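Local coordinates for protein CAMP factor (Mobiluncus curtisii, PDB 6JLC) that probably acts as a pore-forming toxin that contributes to the co-haemolytic (CAMP) reaction by damaging host cell membranes, at residues Pro8-Asn19 / Ala48-Ala59; Leu157-Ala168 / Cys206-Tyr217. All blocks are in the same frame, centred on the assembly; numbering follows the deposited sequence.

Contact 1 (Pro8-Asn19 / Ala48-Ala59); sequences PSEAQSAIDDIN and ATELTQSLAVVA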
loop_
_atom_site.group_PDB
_atom_site.type_symbol
_atom_site.label_atom_id
_atom_site.label_comp_id
_atom_site.label_asym_id
_atom_site.label_seq_id
_atom_site.Cartn_x
_atom_site.Cartn_y
_atom_site.Cartn_z
ATOM N N PRO A 8 -29.307 -8.555 9.280
ATOM C CA PRO A 8 -28.166 -8.390 10.195
ATOM C C PRO A 8 -26.937 -9.165 9.756
ATOM O O PRO A 8 -25.808 -8.663 9.854
ATOM C CB PRO A 8 -28.722 -8.907 11.534
ATOM C CG PRO A 8 -30.173 -8.641 11.447
ATOM C CD PRO A 8 -30.553 -8.866 10.005
ATOM N N SER A 9 -27.127 -10.390 9.268
ATOM C CA SER A 9 -25.985 -11.188 8.846
ATOM C C SER A 9 -25.278 -10.545 7.662
ATOM O O SER A 9 -24.046 -10.422 7.645
ATOM C CB SER A 9 -26.438 -12.608 8.500
ATOM O OG SER A 9 -25.322 -13.398 8.143
ATOM N N GLU A 10 -26.048 -10.135 6.654
ATOM C CA GLU A 10 -25.472 -9.428 5.512
ATOM C C GLU A 10 -24.749 -8.160 5.952
ATOM O O GLU A 10 -23.663 -7.853 5.443
ATOM C CB GLU A 10 -26.571 -9.099 4.500
ATOM C CG GLU A 10 -27.232 -10.333 3.873
ATOM C CD GLU A 10 -28.481 -9.999 3.056
ATOM O OE1 GLU A 10 -29.053 -8.893 3.224
ATOM O OE2 GLU A 10 -28.890 -10.855 2.240
ATOM N N ALA A 11 -25.330 -7.415 6.904
ATOM C CA ALA A 11 -24.671 -6.212 7.415
ATOM C C ALA A 11 -23.353 -6.550 8.099
ATOM O O ALA A 11 -22.365 -5.825 7.938
ATOM C CB ALA A 11 -25.590 -5.468 8.387
ATOM N N GLN A 12 -23.309 -7.652 8.867
ATOM C CA GLN A 12 -22.053 -8.016 9.517
ATOM C C GLN A 12 -20.998 -8.431 8.498
ATOM O O GLN A 12 -19.815 -8.117 8.670
ATOM C CB GLN A 12 -22.261 -9.139 10.535
ATOM C CG GLN A 12 -20.985 -9.466 11.296
ATOM C CD GLN A 12 -20.503 -8.297 12.133
ATOM O OE1 GLN A 12 -21.277 -7.703 12.881
ATOM N NE2 GLN A 12 -19.228 -7.951 12.003
ATOM N N SER A 13 -21.399 -9.148 7.435
ATOM C CA SER A 13 -20.434 -9.520 6.401
ATOM C C SER A 13 -19.829 -8.282 5.764
ATOM O O SER A 13 -18.623 -8.235 5.502
ATOM C CB SER A 13 -21.085 -10.380 5.309
ATOM O OG SER A 13 -21.728 -11.510 5.852
ATOM N N ALA A 14 -20.667 -7.277 5.495
ATOM C CA ALA A 14 -20.183 -6.026 4.928
ATOM C C ALA A 14 -19.175 -5.369 5.859
ATOM O O ALA A 14 -18.109 -4.920 5.423
ATOM C CB ALA A 14 -21.363 -5.092 4.650
ATOM N N ILE A 15 -19.499 -5.307 7.157
ATOM C CA ILE A 15 -18.556 -4.774 8.143
ATOM C C ILE A 15 -17.221 -5.494 8.043
ATOM O O ILE A 15 -16.152 -4.872 7.978
ATOM C CB ILE A 15 -19.140 -4.890 9.567
ATOM C CG1 ILE A 15 -20.321 -3.935 9.727
ATOM C CG2 ILE A 15 -18.051 -4.603 10.615
ATOM C CD1 ILE A 15 -21.054 -4.083 11.045
ATOM N N ASP A 16 -17.261 -6.832 8.071
ATOM C CA ASP A 16 -16.022 -7.601 8.028
ATOM C C ASP A 16 -15.230 -7.294 6.762
ATOM O O ASP A 16 -13.996 -7.182 6.808
ATOM C CB ASP A 16 -16.311 -9.104 8.102
ATOM C CG ASP A 16 -16.970 -9.525 9.414
ATOM O OD1 ASP A 16 -16.958 -8.739 10.386
ATOM O OD2 ASP A 16 -17.511 -10.652 9.462
ATOM N N ASP A 17 -15.921 -7.191 5.617
ATOM C CA ASP A 17 -15.233 -6.915 4.353
ATOM C C ASP A 17 -14.603 -5.535 4.364
ATOM O O ASP A 17 -13.491 -5.345 3.850
ATOM C CB ASP A 17 -16.199 -7.020 3.169
ATOM C CG ASP A 17 -16.720 -8.432 2.960
ATOM O OD1 ASP A 17 -16.116 -9.378 3.514
ATOM O OD2 ASP A 17 -17.735 -8.582 2.250
ATOM N N ILE A 18 -15.306 -4.558 4.933
ATOM C CA ILE A 18 -14.759 -3.209 5.024
ATOM C C ILE A 18 -13.526 -3.202 5.918
ATOM O O ILE A 18 -12.479 -2.648 5.562
ATOM C CB ILE A 18 -15.831 -2.234 5.535
ATOM C CG1 ILE A 18 -16.942 -2.082 4.489
ATOM C CG2 ILE A 18 -15.199 -0.894 5.866
ATOM C CD1 ILE A 18 -18.222 -1.532 5.060
ATOM N N ASN A 19 -13.622 -3.838 7.088
ATOM C CA ASN A 19 -12.484 -3.827 8.007
ATOM C C ASN A 19 -11.269 -4.529 7.406
ATOM O O ASN A 19 -10.130 -4.070 7.575
ATOM C CB ASN A 19 -12.882 -4.453 9.342
ATOM C CG ASN A 19 -13.819 -3.561 10.138
ATOM O OD1 ASN A 19 -13.782 -2.336 10.009
ATOM N ND2 ASN A 19 -14.660 -4.167 10.966
ATOM N N ALA A 48 -14.969 4.865 6.221
ATOM C CA ALA A 48 -15.140 3.449 6.525
ATOM C C ALA A 48 -15.727 3.266 7.915
ATOM O O ALA A 48 -16.593 2.409 8.138
ATOM C CB ALA A 48 -13.793 2.735 6.409
ATOM N N THR A 49 -15.282 4.098 8.859
ATOM C CA THR A 49 -15.825 4.060 10.207
ATOM C C THR A 49 -17.298 4.439 10.230
ATOM O O THR A 49 -18.102 3.785 10.904
ATOM C CB THR A 49 -14.999 4.984 11.098
ATOM O OG1 THR A 49 -13.652 4.497 11.125
ATOM C CG2 THR A 49 -15.555 4.985 12.506
ATOM N N GLU A 50 -17.673 5.495 9.508
ATOM C CA GLU A 50 -19.082 5.867 9.451
ATOM C C GLU A 50 -19.907 4.753 8.828
ATOM O O GLU A 50 -21.032 4.482 9.265
ATOM C CB GLU A 50 -19.249 7.169 8.656
ATOM C CG GLU A 50 -18.641 8.355 9.358
ATOM C CD GLU A 50 -18.727 9.643 8.555
ATOM O OE1 GLU A 50 -19.191 9.620 7.389
ATOM O OE2 GLU A 50 -18.313 10.683 9.103
ATOM N N LEU A 51 -19.366 4.107 7.793
ATOM C CA LEU A 51 -20.103 3.055 7.106
ATOM C C LEU A 51 -20.320 1.844 8.022
ATOM O O LEU A 51 -21.433 1.309 8.105
ATOM C CB LEU A 51 -19.353 2.667 5.828
ATOM C CG LEU A 51 -20.005 1.760 4.797
ATOM C CD1 LEU A 51 -21.342 2.331 4.396
ATOM C CD2 LEU A 51 -19.087 1.632 3.583
ATOM N N THR A 52 -19.288 1.427 8.753
ATOM C CA THR A 52 -19.477 0.261 9.610
ATOM C C THR A 52 -20.365 0.592 10.801
ATOM O O THR A 52 -21.091 -0.279 11.287
ATOM C CB THR A 52 -18.125 -0.305 10.061
ATOM O OG1 THR A 52 -17.384 0.700 10.743
ATOM C CG2 THR A 52 -17.302 -0.792 8.858
ATOM N N GLN A 53 -20.356 1.846 11.264
ATOM C CA GLN A 53 -21.274 2.243 12.329
ATOM C C GLN A 53 -22.720 2.179 11.855
ATOM O O GLN A 53 -23.610 1.749 12.600
ATOM C CB GLN A 53 -20.935 3.654 12.826
ATOM C CG GLN A 53 -19.801 3.685 13.855
ATOM C CD GLN A 53 -19.133 5.051 13.983
ATOM O OE1 GLN A 53 -19.475 6.005 13.275
ATOM N NE2 GLN A 53 -18.166 5.145 14.894
ATOM N N SER A 54 -22.977 2.609 10.619
ATOM C CA SER A 54 -24.322 2.498 10.072
ATOM C C SER A 54 -24.707 1.037 9.880
ATOM O O SER A 54 -25.860 0.653 10.124
ATOM C CB SER A 54 -24.421 3.246 8.747
ATOM O OG SER A 54 -25.746 3.198 8.262
ATOM N N LEU A 55 -23.760 0.214 9.428
ATOM C CA LEU A 55 -24.036 -1.214 9.286
ATOM C C LEU A 55 -24.233 -1.876 10.642
ATOM O O LEU A 55 -25.053 -2.794 10.778
ATOM C CB LEU A 55 -22.900 -1.892 8.528
ATOM C CG LEU A 55 -22.862 -1.617 7.017
ATOM C CD1 LEU A 55 -21.464 -1.872 6.486
ATOM C CD2 LEU A 55 -23.870 -2.464 6.291
ATOM N N ALA A 56 -23.471 -1.440 11.651
ATOM C CA ALA A 56 -23.574 -2.053 12.971
ATOM C C ALA A 56 -24.960 -1.855 13.558
ATOM O O ALA A 56 -25.429 -2.685 14.352
ATOM C CB ALA A 56 -22.505 -1.487 13.910
ATOM N N VAL A 57 -25.627 -0.765 13.184
ATOM C CA VAL A 57 -26.994 -0.539 13.629
ATOM C C VAL A 57 -27.900 -1.652 13.128
ATOM O O VAL A 57 -28.729 -2.184 13.878
ATOM C CB VAL A 57 -27.471 0.848 13.156
ATOM C CG1 VAL A 57 -28.959 0.998 13.347
ATOM C CG2 VAL A 57 -26.704 1.941 13.893
ATOM N N VAL A 58 -27.739 -2.041 11.856
ATOM C CA VAL A 58 -28.543 -3.126 11.299
ATOM C C VAL A 58 -28.123 -4.461 11.904
ATOM O O VAL A 58 -28.970 -5.280 12.288
ATOM C CB VAL A 58 -28.429 -3.150 9.762
ATOM C CG1 VAL A 58 -29.151 -4.371 9.188
ATOM C CG2 VAL A 58 -28.963 -1.847 9.147
ATOM N N ALA A 59 -26.812 -4.713 11.992
ATOM C CA ALA A 59 -26.357 -5.988 12.550
ATOM C C ALA A 59 -26.825 -6.164 13.989
ATOM O O ALA A 59 -27.049 -7.299 14.436
ATOM C CB ALA A 59 -24.836 -6.094 12.473
#
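Reciprocal knobs-into-holes packing pairs I18 and L55 where helices 8-31 and 41-59 run antiparallel. The short axes come within 7.8 Å at 153°, a close approach consistent with the small residues A11 and A59 in the interface. L55 enters the hole formed by A11, A14, I15 and I18, while I18 enters the one between A48, L51, T52 and L55. The two knobs meet tip to tip, I18 CD1 lying 3.6 Å from L55 CD1. I18 has CG1 anti to its carbonyl carbon (chi1 -67°), which sends CD1 to L51 and L55 and turns CG2 to the T52 methyl, with I18 CG2 and T52 CG2 3.7 Å apart. I15 slides past L55 in the opposite direction, bringing I15 CG1 to 3.5 Å from L55 CB. Toward the start of helix 8-31, A11 points its methyl at the opposing backbone, A11 CB 3.6 Å from L55 O. At the P8 end the backbones draw together, P8 CA to A59 CA being 3.8 Å. Helix 68-91 covers the apolar side, with T75 against I18 and L51 and I71 against L55. Such interlocking of apolar side chains from neighbouring helices is characteristic of an antiparallel helical bundle.

Contact 2 (Leu157-Ala168 / Cys206-Tyr217); sequences LLNKAIWNTRVA and CDAAIAKLNTAY. With ACT (acetate ion), chain B.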
loop_
_atom_site.group_PDB
_atom_site.type_symbol
_atom_site.label_atom_id
_atom_site.label_comp_id
_atom_site.label_asym_id
_atom_site.label_seq_id
_atom_site.Cartn_x
_atom_site.Cartn_y
_atom_site.Cartn_z
ATOM N N LEU A 157 10.812 -0.133 -2.250
ATOM C CA LEU A 157 11.426 -1.464 -2.230
ATOM C C LEU A 157 12.818 -1.419 -1.598
ATOM O O LEU A 157 13.197 -2.314 -0.832
ATOM C CB LEU A 157 11.496 -2.026 -3.652
ATOM C CG LEU A 157 11.941 -3.485 -3.795
ATOM C CD1 LEU A 157 10.949 -4.425 -3.130
ATOM C CD2 LEU A 157 12.135 -3.857 -5.266
ATOM N N LEU A 158 13.573 -0.371 -1.852
ATOM C CA LEU A 158 14.886 -0.194 -1.264
ATOM C C LEU A 158 14.742 0.037 0.245
ATOM O O LEU A 158 15.451 -0.505 1.030
ATOM C CB LEU A 158 15.605 0.957 -1.899
ATOM C CG LEU A 158 16.898 1.390 -1.266
ATOM C CD1 LEU A 158 17.831 0.230 -1.045
ATOM C CD2 LEU A 158 17.561 2.490 -2.020
ATOM N N ASN A 159 13.777 0.845 0.612
ATOM C CA ASN A 159 13.531 1.115 2.013
ATOM C C ASN A 159 13.147 -0.136 2.743
ATOM O O ASN A 159 13.559 -0.356 3.828
ATOM C CB ASN A 159 12.504 2.207 2.214
ATOM C CG ASN A 159 12.703 2.950 3.514
ATOM O OD1 ASN A 159 11.786 3.447 4.111
ATOM N ND2 ASN A 159 13.903 3.007 3.934
ATOM N N LYS A 160 12.338 -0.962 2.112
ATOM C CA LYS A 160 11.977 -2.239 2.723
ATOM C C LYS A 160 13.207 -3.109 2.963
ATOM O O LYS A 160 13.336 -3.738 4.023
ATOM C CB LYS A 160 10.961 -2.973 1.845
ATOM C CG LYS A 160 10.113 -3.985 2.607
ATOM C CD LYS A 160 8.838 -4.344 1.850
ATOM C CE LYS A 160 7.864 -3.168 1.813
ATOM N NZ LYS A 160 7.122 -3.095 0.524
ATOM N N ALA A 161 14.123 -3.158 1.989
ATOM C CA ALA A 161 15.349 -3.931 2.161
ATOM C C ALA A 161 16.211 -3.363 3.283
ATOM O O ALA A 161 16.801 -4.118 4.063
ATOM C CB ALA A 161 16.135 -3.979 0.840
ATOM N N ILE A 162 16.287 -2.029 3.392
ATOM C CA ILE A 162 17.040 -1.422 4.486
ATOM C C ILE A 162 16.449 -1.845 5.822
ATOM O O ILE A 162 17.162 -2.278 6.737
ATOM C CB ILE A 162 17.051 0.115 4.343
ATOM C CG1 ILE A 162 17.839 0.528 3.089
ATOM C CG2 ILE A 162 17.588 0.796 5.623
ATOM C CD1 ILE A 162 17.676 2.003 2.725
ATOM N N TRP A 163 15.131 -1.720 5.961
ATOM C CA TRP A 163 14.509 -2.056 7.237
ATOM C C TRP A 163 14.601 -3.549 7.514
ATOM O O TRP A 163 14.901 -3.953 8.642
ATOM C CB TRP A 163 13.062 -1.579 7.254
ATOM C CG TRP A 163 12.978 -0.151 7.611
ATOM C CD1 TRP A 163 12.671 0.890 6.782
ATOM C CD2 TRP A 163 13.242 0.420 8.899
ATOM N NE1 TRP A 163 12.714 2.074 7.479
ATOM C CE2 TRP A 163 13.061 1.813 8.782
ATOM C CE3 TRP A 163 13.606 -0.116 10.143
ATOM C CZ2 TRP A 163 13.229 2.684 9.865
ATOM C CZ3 TRP A 163 13.778 0.753 11.219
ATOM C CH2 TRP A 163 13.587 2.134 11.070
ATOM N N ASN A 164 14.369 -4.380 6.489
ATOM C CA ASN A 164 14.555 -5.818 6.649
ATOM C C ASN A 164 15.955 -6.135 7.143
ATOM O O ASN A 164 16.139 -7.036 7.977
ATOM C CB ASN A 164 14.307 -6.557 5.332
ATOM C CG ASN A 164 12.843 -6.719 5.012
ATOM O OD1 ASN A 164 11.985 -6.599 5.889
ATOM N ND2 ASN A 164 12.543 -7.010 3.747
ATOM N N THR A 165 16.965 -5.413 6.635
ATOM C CA THR A 165 18.341 -5.708 7.033
ATOM C C THR A 165 18.600 -5.255 8.459
ATOM O O THR A 165 19.295 -5.943 9.216
ATOM C CB THR A 165 19.331 -5.052 6.064
ATOM O OG1 THR A 165 19.030 -5.474 4.730
ATOM C CG2 THR A 165 20.762 -5.434 6.398
ATOM N N ARG A 166 18.046 -4.105 8.844
ATOM C CA ARG A 166 18.184 -3.640 10.223
ATOM C C ARG A 166 17.548 -4.622 11.201
ATOM O O ARG A 166 18.148 -4.977 12.220
ATOM C CB ARG A 166 17.546 -2.260 10.370
ATOM C CG ARG A 166 18.304 -1.136 9.714
ATOM C CD ARG A 166 17.429 0.100 9.659
ATOM N NE ARG A 166 18.209 1.285 9.347
ATOM C CZ ARG A 166 17.718 2.364 8.746
ATOM N NH1 ARG A 166 16.434 2.416 8.404
ATOM N NH2 ARG A 166 18.510 3.396 8.501
ATOM N N VAL A 167 16.321 -5.061 10.906
ATOM C CA VAL A 167 15.633 -5.999 11.788
ATOM C C VAL A 167 16.448 -7.276 11.938
ATOM O O VAL A 167 16.723 -7.730 13.054
ATOM C CB VAL A 167 14.217 -6.290 11.264
ATOM C CG1 VAL A 167 13.670 -7.567 11.896
ATOM C CG2 VAL A 167 13.298 -5.116 11.547
ATOM N N ALA A 168 16.863 -7.864 10.811
ATOM C CA ALA A 168 17.668 -9.081 10.856
ATOM C C ALA A 168 19.020 -8.850 11.518
ATOM O O ALA A 168 19.554 -9.755 12.174
ATOM C CB ALA A 168 17.861 -9.637 9.444
ATOM N N CYS A 206 19.082 1.932 -7.255
ATOM C CA CYS A 206 18.314 1.351 -6.158
ATOM C C CYS A 206 18.416 -0.172 -6.169
ATOM O O CYS A 206 18.646 -0.792 -5.121
ATOM C CB CYS A 206 16.851 1.805 -6.247
ATOM S SG CYS A 206 16.626 3.580 -5.963
ATOM N N ASP A 207 18.253 -0.792 -7.348
ATOM C CA ASP A 207 18.396 -2.246 -7.459
ATOM C C ASP A 207 19.784 -2.704 -7.027
ATOM O O ASP A 207 19.927 -3.735 -6.361
ATOM C CB ASP A 207 18.134 -2.711 -8.897
ATOM C CG ASP A 207 16.675 -2.574 -9.315
ATOM O OD1 ASP A 207 15.789 -2.520 -8.433
ATOM O OD2 ASP A 207 16.426 -2.528 -10.536
ATOM N N ALA A 208 20.825 -1.967 -7.424
ATOM C CA ALA A 208 22.181 -2.335 -7.015
ATOM C C ALA A 208 22.358 -2.217 -5.505
ATOM O O ALA A 208 23.028 -3.055 -4.888
ATOM C CB ALA A 208 23.205 -1.458 -7.736
ATOM N N ALA A 209 21.786 -1.179 -4.897
ATOM C CA ALA A 209 21.883 -1.032 -3.447
ATOM C C ALA A 209 21.209 -2.196 -2.729
ATOM O O ALA A 209 21.732 -2.706 -1.728
ATOM C CB ALA A 209 21.269 0.295 -3.009
ATOM N N ILE A 210 20.042 -2.625 -3.219
ATOM C CA ILE A 210 19.378 -3.788 -2.630
ATOM C C ILE A 210 20.273 -5.018 -2.737
ATOM O O ILE A 210 20.489 -5.744 -1.755
ATOM C CB ILE A 210 18.011 -4.025 -3.298
ATOM C CG1 ILE A 210 17.026 -2.910 -2.921
ATOM C CG2 ILE A 210 17.472 -5.425 -2.930
ATOM C CD1 ILE A 210 15.811 -2.827 -3.869
ATOM N N ALA A 211 20.836 -5.262 -3.924
ATOM C CA ALA A 211 21.664 -6.455 -4.093
ATOM C C ALA A 211 22.896 -6.419 -3.197
ATOM O O ALA A 211 23.256 -7.440 -2.593
ATOM C CB ALA A 211 22.063 -6.619 -5.563
ATOM N N LYS A 212 23.547 -5.254 -3.072
ATOM C CA LYS A 212 24.733 -5.165 -2.208
ATOM C C LYS A 212 24.372 -5.391 -0.745
ATOM O O LYS A 212 25.148 -5.989 0.019
ATOM C CB LYS A 212 25.413 -3.800 -2.349
ATOM C CG LYS A 212 25.986 -3.479 -3.720
ATOM C CD LYS A 212 26.563 -2.058 -3.725
ATOM C CE LYS A 212 26.346 -1.351 -5.063
ATOM N NZ LYS A 212 25.569 -0.077 -4.915
ATOM N N LEU A 213 23.197 -4.912 -0.338
ATOM C CA LEU A 213 22.743 -5.083 1.038
ATOM C C LEU A 213 22.487 -6.551 1.350
ATOM O O LEU A 213 22.864 -7.041 2.421
ATOM C CB LEU A 213 21.481 -4.248 1.252
ATOM C CG LEU A 213 21.084 -3.727 2.624
ATOM C CD1 LEU A 213 22.284 -3.179 3.403
ATOM C CD2 LEU A 213 20.006 -2.681 2.420
ATOM N N ASN A 214 21.861 -7.275 0.422
ATOM C CA ASN A 214 21.633 -8.701 0.641
ATOM C C ASN A 214 22.950 -9.463 0.740
ATOM O O ASN A 214 23.100 -10.355 1.586
ATOM C CB ASN A 214 20.743 -9.262 -0.469
ATOM C CG ASN A 214 19.339 -8.688 -0.423
ATOM O OD1 ASN A 214 18.850 -8.310 0.644
ATOM N ND2 ASN A 214 18.677 -8.626 -1.574
ATOM N N THR A 215 23.930 -9.101 -0.094
ATOM C CA THR A 215 25.239 -9.740 -0.025
ATOM C C THR A 215 25.951 -9.407 1.275
ATOM O O THR A 215 26.610 -10.272 1.870
ATOM C CB THR A 215 26.084 -9.320 -1.227
ATOM O OG1 THR A 215 25.442 -9.773 -2.428
ATOM C CG2 THR A 215 27.491 -9.932 -1.145
ATOM N N ALA A 216 25.831 -8.157 1.738
ATOM C CA ALA A 216 26.453 -7.776 3.004
ATOM C C ALA A 216 25.829 -8.521 4.178
ATOM O O ALA A 216 26.540 -8.942 5.098
ATOM C CB ALA A 216 26.341 -6.266 3.206
ATOM N N TYR A 217 24.503 -8.695 4.173
ATOM C CA TYR A 217 23.897 -9.427 5.278
ATOM C C TYR A 217 24.330 -10.885 5.269
ATOM O O TYR A 217 24.630 -11.456 6.327
ATOM C CB TYR A 217 22.378 -9.343 5.241
ATOM C CG TYR A 217 21.783 -10.145 6.376
ATOM C CD1 TYR A 217 21.811 -9.658 7.680
ATOM C CD2 TYR A 217 21.241 -11.405 6.157
ATOM C CE1 TYR A 217 21.297 -10.395 8.732
ATOM C CE2 TYR A 217 20.718 -12.150 7.202
ATOM C CZ TYR A 217 20.748 -11.641 8.490
ATOM O OH TYR A 217 20.229 -12.375 9.537
HETATM C C ACT B . 21.542 2.058 10.011
HETATM O O ACT B . 20.811 1.168 10.540
HETATM O OXT ACT B . 21.187 3.109 9.426
HETATM C CH3 ACT B . 23.085 1.836 10.068
#
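L158, I210, L213 and Y217 carry the packing between two parallel helices, 152-173 and 203-222, the first and last of the three helices that form the C-terminal bundle. The short segments are nearly aligned, at 16°, with axes 9.5 Å apart. No hydrogen bond crosses between them.

Apolar packing does the joining. L158 forks at CG: CD1 lies against the I210 side chain, 3.7 Å from I210 CG1, and also touches A209, while CD2 reaches the sulfur of C206. I210 CD1 continues over the backbone of L158 to the side chain of L157, which it meets at about a right angle. L213 has CG anti to the backbone N (chi1 -154°), which carries its CD2 methyl to I162 and sets CG 3.4 Å from T165 OG1. Farther on, A168 CB approaches the Y217 ring obliquely, 3.6 Å from Y217 CE1. Helix 179-197 covers part of the bundle through W196, which touches L158.

One polar bond inside helix 152-173 shapes the interface. T165 OG1 donates to A161 O over 2.7 Å, and because T165 N reaches the same oxygen from the opposite face of the carbonyl plane, two bonds grip it. The hydroxyl is thereby turned back into its own helix, and what it offers L213 is a van der Waals contact.

On the side of this helix turned away from 206-217, the R166 guanidinium carries I162 CG2 over one face and sets NH1 above one face of the W163 ring, near its rim. An acetate, probably from the crystallisation liquor and also held by R169 NH1, meets R166 with two oxygens, NE 2.9 Å from ACT O and NH2 2.8 Å from ACT OXT, the latter bond almost straight at 172°.

In the fold
This chain, the C-terminal part of a longer protein to whose whole the function belongs, illustrates a general principle: helices pack by fitting side chains together whether they run antiparallel or parallel. Contact 1 joins helices 8-31 and 41-59 in antiparallel fashion; contact 2 joins helices 152-173 and 203-222 in parallel, with helix 179-197 between them in sequence. The two lie on opposite sides of the chain's centre and do not touch: their centres are 41 Å apart and the nearest atoms about 19 Å. K160 of the second region makes a long, weak ion pair with E31 at the end of helix 8-31. The acetate sits beside contact 2, held by R166 and R169.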